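Local coordinates for CREG-like beta-barrel domain-containing protein (Agrobacterium tumefaciens, PDB 3DNH), which is of unknown function but carries a CREG-like beta-barrel of the FMN-binding split-barrel class, related to pyridoxamine 5'-phosphate oxidase, at residues V29-T41 / D222-W236. Numbering follows the deposited sequence.
Sequences VRVARDVLHTSRT and DGIDLASASDLARLW
Arg30 lays its guanidinium flat over the pyrrole part of Trp236, Arg30 CZ lying 4.0 Å from the centroid of the Trp236 five-membered ring, a cation-pi contact with the planes only 12° apart. Bends at chi2 and chi3 fold this long chain back over the indole; arginine suits the place because a flat, delocalised cation on a flexible chain can lie face to face on an electron-rich ring. Arg33 meets the far rim of the same indole: its CB packs on CH2, while its guanidinium stands almost perpendicular to the ring, one face over CZ3. Arg33 NH2 lies 2.7 Å from Asp222 OD2, in a salt bridge that uses the anti lone pair of that oxygen, and also bonds to Thr174 OG1. In the conformer described here, one of two for this side chain, Asp34 OD1 accepts the indole N-H, 3.2 Å from Trp236 NE1, in a nearly straight bond that lies in the ring plane but is tilted 33° out of the carboxylate plane. Helix 28-38, whose other side packs on barrel strand 106-115, is thus joined to a separate three-stranded antiparallel sheet, against the hairpin of strands 223-227 and 232-236. Deeper in, His37 ND1 donates to the syn lone pair of Asp225 OD2 (2.7 Å), and one face of the imidazole is covered by Arg234. Arg234, extended, puts CD 3.9 Å from the centroid of the His37 ring and stacks its guanidinium beyond; NH1 bonds to Asp225 OD1 and NH2 to Asp220, so the two acids would offset the charge of this buried arginine. Thr38, with one apolar and one polar branch, rests CG2 against the backbone of Ala233 and Arg234, while OG1 donates back to Asp34 O. Beyond the helix, Arg40 CG packs on Leu232 CD1 (3.5 Å) and the guanidinium slides under Leu232 CD2, extending into the hairpin turn, where Arg40 NH2 makes a weak bond to Asp231 O (2.9 Å).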
# COMPACT_ATOMS: atom_id res chain seq x y z
N VAL A 29 12.63 8.05 -15.10
CA VAL A 29 12.56 6.72 -15.71
C VAL A 29 13.31 5.69 -14.86
O VAL A 29 12.78 4.62 -14.55
CB VAL A 29 13.07 6.74 -17.18
CG1 VAL A 29 13.33 5.33 -17.70
CG2 VAL A 29 12.07 7.46 -18.07
N ARG A 30 14.50 6.05 -14.43
CA ARG A 30 15.33 5.18 -13.61
C ARG A 30 14.73 4.93 -12.22
O ARG A 30 14.58 3.78 -11.80
CB ARG A 30 16.76 5.74 -13.56
CG ARG A 30 17.62 5.12 -12.48
CD ARG A 30 17.71 3.57 -12.54
NE ARG A 30 19.11 3.23 -12.26
CZ ARG A 30 19.64 3.08 -11.05
NH1 ARG A 30 18.88 3.14 -9.96
NH2 ARG A 30 20.91 2.81 -10.95
N VAL A 31 14.32 5.99 -11.52
CA VAL A 31 13.62 5.82 -10.24
C VAL A 31 12.36 4.94 -10.40
O VAL A 31 12.08 4.06 -9.57
CB VAL A 31 13.22 7.21 -9.61
CG1 VAL A 31 12.27 7.03 -8.45
CG2 VAL A 31 14.45 7.96 -9.15
N ALA A 32 11.60 5.19 -11.48
CA ALA A 32 10.44 4.38 -11.81
C ALA A 32 10.74 2.90 -12.03
O ALA A 32 10.03 2.05 -11.50
CB ALA A 32 9.72 4.96 -13.06
N ARG A 33 11.77 2.59 -12.80
CA ARG A 33 12.13 1.21 -13.12
C ARG A 33 12.64 0.50 -11.88
O ARG A 33 12.44 -0.69 -11.71
CB ARG A 33 13.13 1.15 -14.29
CG ARG A 33 12.42 1.32 -15.64
CD ARG A 33 13.38 1.21 -16.83
NE ARG A 33 13.68 -0.20 -17.10
CZ ARG A 33 14.74 -0.58 -17.77
NH1 ARG A 33 15.56 0.35 -18.24
NH2 ARG A 33 14.98 -1.88 -17.99
N ASP A 34 13.26 1.26 -10.98
CA ASP A 34 13.73 0.71 -9.71
C ASP A 34 12.57 0.36 -8.81
O ASP A 34 12.55 -0.72 -8.23
CB ASP A 34 14.66 1.67 -8.99
CG ASP A 34 15.67 0.95 -8.13
OD1 ASP A 34 16.33 0.00 -8.63
OD2 ASP A 34 15.83 1.34 -6.94
N VAL A 35 11.59 1.25 -8.71
CA VAL A 35 10.36 0.95 -7.94
C VAL A 35 9.63 -0.23 -8.54
O VAL A 35 9.06 -1.08 -7.82
CB VAL A 35 9.38 2.17 -7.91
CG1 VAL A 35 8.09 1.81 -7.18
CG2 VAL A 35 10.05 3.36 -7.23
N LEU A 36 9.59 -0.25 -9.87
CA LEU A 36 8.96 -1.33 -10.57
C LEU A 36 9.53 -2.69 -10.16
O LEU A 36 8.77 -3.64 -9.88
CB LEU A 36 9.07 -1.16 -12.08
CG LEU A 36 8.56 -2.29 -12.97
CD1 LEU A 36 7.05 -2.43 -12.97
CD2 LEU A 36 9.10 -1.99 -14.39
N HIS A 37 10.85 -2.76 -10.10
CA HIS A 37 11.50 -4.04 -9.90
C HIS A 37 11.66 -4.46 -8.44
O HIS A 37 11.97 -5.64 -8.16
CB HIS A 37 12.84 -4.08 -10.63
CG HIS A 37 12.71 -4.30 -12.12
ND1 HIS A 37 12.83 -5.54 -12.70
CD2 HIS A 37 12.47 -3.43 -13.14
CE1 HIS A 37 12.64 -5.44 -14.01
NE2 HIS A 37 12.43 -4.17 -14.30
N THR A 38 11.52 -3.51 -7.53
CA THR A 38 11.88 -3.75 -6.15
C THR A 38 10.70 -3.56 -5.20
O THR A 38 10.89 -3.54 -3.98
CB THR A 38 13.11 -2.90 -5.68
OG1 THR A 38 12.80 -1.49 -5.80
CG2 THR A 38 14.38 -3.23 -6.49
N SER A 39 9.50 -3.43 -5.74
CA SER A 39 8.30 -3.33 -4.87
C SER A 39 7.56 -4.67 -4.75
O SER A 39 7.17 -5.23 -5.77
CB SER A 39 7.35 -2.20 -5.35
OG SER A 39 8.09 -0.96 -5.42
N ARG A 40 7.39 -5.17 -3.52
CA ARG A 40 6.58 -6.39 -3.26
C ARG A 40 5.08 -6.12 -3.24
O ARG A 40 4.31 -6.83 -3.88
CB ARG A 40 6.96 -7.11 -1.95
CG ARG A 40 8.06 -8.20 -2.08
CD ARG A 40 8.26 -9.04 -0.70
NE ARG A 40 8.87 -10.35 -0.96
CZ ARG A 40 10.15 -10.62 -0.79
NH1 ARG A 40 10.62 -11.84 -1.04
NH2 ARG A 40 10.98 -9.68 -0.32
N THR A 41 4.66 -5.12 -2.49
CA THR A 41 3.25 -4.86 -2.29
C THR A 41 2.78 -3.72 -3.18
O THR A 41 3.50 -2.75 -3.40
CB THR A 41 2.92 -4.59 -0.82
OG1 THR A 41 3.43 -5.67 -0.02
CG2 THR A 41 1.41 -4.52 -0.60
N ASP A 222 19.32 -5.58 -18.87
CA ASP A 222 19.64 -4.35 -18.13
C ASP A 222 20.10 -4.61 -16.68
O ASP A 222 20.69 -3.72 -16.01
CB ASP A 222 18.43 -3.40 -18.13
CG ASP A 222 18.16 -2.80 -19.51
OD1 ASP A 222 19.08 -2.79 -20.36
OD2 ASP A 222 17.02 -2.35 -19.73
N GLY A 223 19.89 -5.83 -16.22
CA GLY A 223 20.35 -6.20 -14.87
C GLY A 223 19.71 -7.44 -14.29
O GLY A 223 19.20 -8.28 -15.02
N ILE A 224 19.70 -7.52 -12.96
CA ILE A 224 19.40 -8.75 -12.26
C ILE A 224 18.47 -8.43 -11.11
O ILE A 224 18.77 -7.52 -10.29
CB ILE A 224 20.72 -9.42 -11.66
CG1 ILE A 224 21.78 -9.70 -12.75
CG2 ILE A 224 20.32 -10.73 -10.84
CD1 ILE A 224 23.24 -10.01 -12.20
N ASP A 225 17.38 -9.18 -10.99
CA ASP A 225 16.47 -8.96 -9.91
C ASP A 225 16.81 -9.98 -8.90
O ASP A 225 17.08 -11.14 -9.27
CB ASP A 225 15.02 -9.14 -10.36
CG ASP A 225 14.47 -7.89 -11.10
OD1 ASP A 225 15.11 -6.83 -11.17
OD2 ASP A 225 13.36 -7.99 -11.60
N LEU A 226 16.78 -9.59 -7.62
CA LEU A 226 17.00 -10.52 -6.48
C LEU A 226 15.92 -10.41 -5.43
O LEU A 226 15.30 -9.35 -5.29
CB LEU A 226 18.39 -10.30 -5.84
CG LEU A 226 19.53 -10.27 -6.86
CD1 LEU A 226 20.02 -8.88 -7.02
CD2 LEU A 226 20.60 -11.22 -6.38
N ALA A 227 15.68 -11.51 -4.71
CA ALA A 227 14.78 -11.52 -3.58
C ALA A 227 15.36 -12.23 -2.35
O ALA A 227 16.16 -13.19 -2.46
CB ALA A 227 13.37 -12.11 -3.97
N SER A 228 14.98 -11.71 -1.19
CA SER A 228 15.15 -12.38 0.10
C SER A 228 13.76 -12.46 0.68
O SER A 228 12.80 -12.08 0.01
CB SER A 228 16.07 -11.59 1.01
OG SER A 228 15.43 -10.40 1.44
N ALA A 229 13.65 -12.94 1.92
CA ALA A 229 12.36 -13.02 2.59
C ALA A 229 11.69 -11.65 2.86
O ALA A 229 10.50 -11.49 2.61
CB ALA A 229 12.48 -13.80 3.87
N SER A 230 12.46 -10.67 3.36
CA SER A 230 11.91 -9.34 3.67
C SER A 230 12.10 -8.27 2.60
O SER A 230 11.38 -7.27 2.62
CB SER A 230 12.42 -8.83 5.03
OG SER A 230 13.83 -8.64 5.02
N ASP A 231 13.03 -8.48 1.65
CA ASP A 231 13.40 -7.44 0.68
C ASP A 231 13.55 -7.88 -0.79
O ASP A 231 13.65 -9.05 -1.10
CB ASP A 231 14.68 -6.74 1.15
CG ASP A 231 14.68 -5.24 0.83
OD1 ASP A 231 15.63 -4.57 1.30
OD2 ASP A 231 13.76 -4.72 0.12
N LEU A 232 13.56 -6.90 -1.68
CA LEU A 232 13.83 -7.11 -3.11
C LEU A 232 14.95 -6.15 -3.50
O LEU A 232 15.02 -5.02 -2.95
CB LEU A 232 12.58 -6.82 -3.99
CG LEU A 232 11.29 -7.62 -3.75
CD1 LEU A 232 10.14 -7.06 -4.60
CD2 LEU A 232 11.48 -9.13 -3.99
N ALA A 233 15.78 -6.58 -4.44
CA ALA A 233 16.87 -5.77 -4.99
C ALA A 233 16.93 -5.88 -6.51
O ALA A 233 16.44 -6.89 -7.11
CB ALA A 233 18.24 -6.18 -4.37
N ARG A 234 17.46 -4.83 -7.14
CA ARG A 234 17.80 -4.87 -8.56
C ARG A 234 19.20 -4.31 -8.77
O ARG A 234 19.47 -3.15 -8.44
CB ARG A 234 16.78 -4.12 -9.45
CG ARG A 234 17.19 -4.28 -10.92
CD ARG A 234 16.20 -3.76 -11.86
NE ARG A 234 16.59 -3.84 -13.27
CZ ARG A 234 16.62 -4.93 -14.05
NH1 ARG A 234 16.34 -6.16 -13.59
NH2 ARG A 234 16.94 -4.76 -15.35
N LEU A 235 20.08 -5.13 -9.33
CA LEU A 235 21.45 -4.68 -9.69
C LEU A 235 21.45 -4.27 -11.16
O LEU A 235 21.17 -5.11 -12.00
CB LEU A 235 22.49 -5.79 -9.45
CG LEU A 235 24.01 -5.51 -9.69
CD1 LEU A 235 24.48 -4.35 -8.89
CD2 LEU A 235 24.86 -6.76 -9.35
N TRP A 236 21.77 -3.00 -11.47
CA TRP A 236 21.83 -2.56 -12.85
C TRP A 236 23.19 -2.75 -13.46
O TRP A 236 24.22 -2.40 -12.85
CB TRP A 236 21.42 -1.09 -12.97
CG TRP A 236 19.99 -0.88 -12.52
CD1 TRP A 236 19.54 -0.68 -11.22
CD2 TRP A 236 18.82 -0.87 -13.35
NE1 TRP A 236 18.18 -0.49 -11.20
CE2 TRP A 236 17.70 -0.62 -12.49
CE3 TRP A 236 18.60 -1.02 -14.73
CZ2 TRP A 236 16.38 -0.54 -12.97
CZ3 TRP A 236 17.26 -0.93 -15.22
CH2 TRP A 236 16.18 -0.69 -14.34
O HOH W 1 13.74 -7.68 -7.38
O HOH W 2 10.45 -6.70 -0.19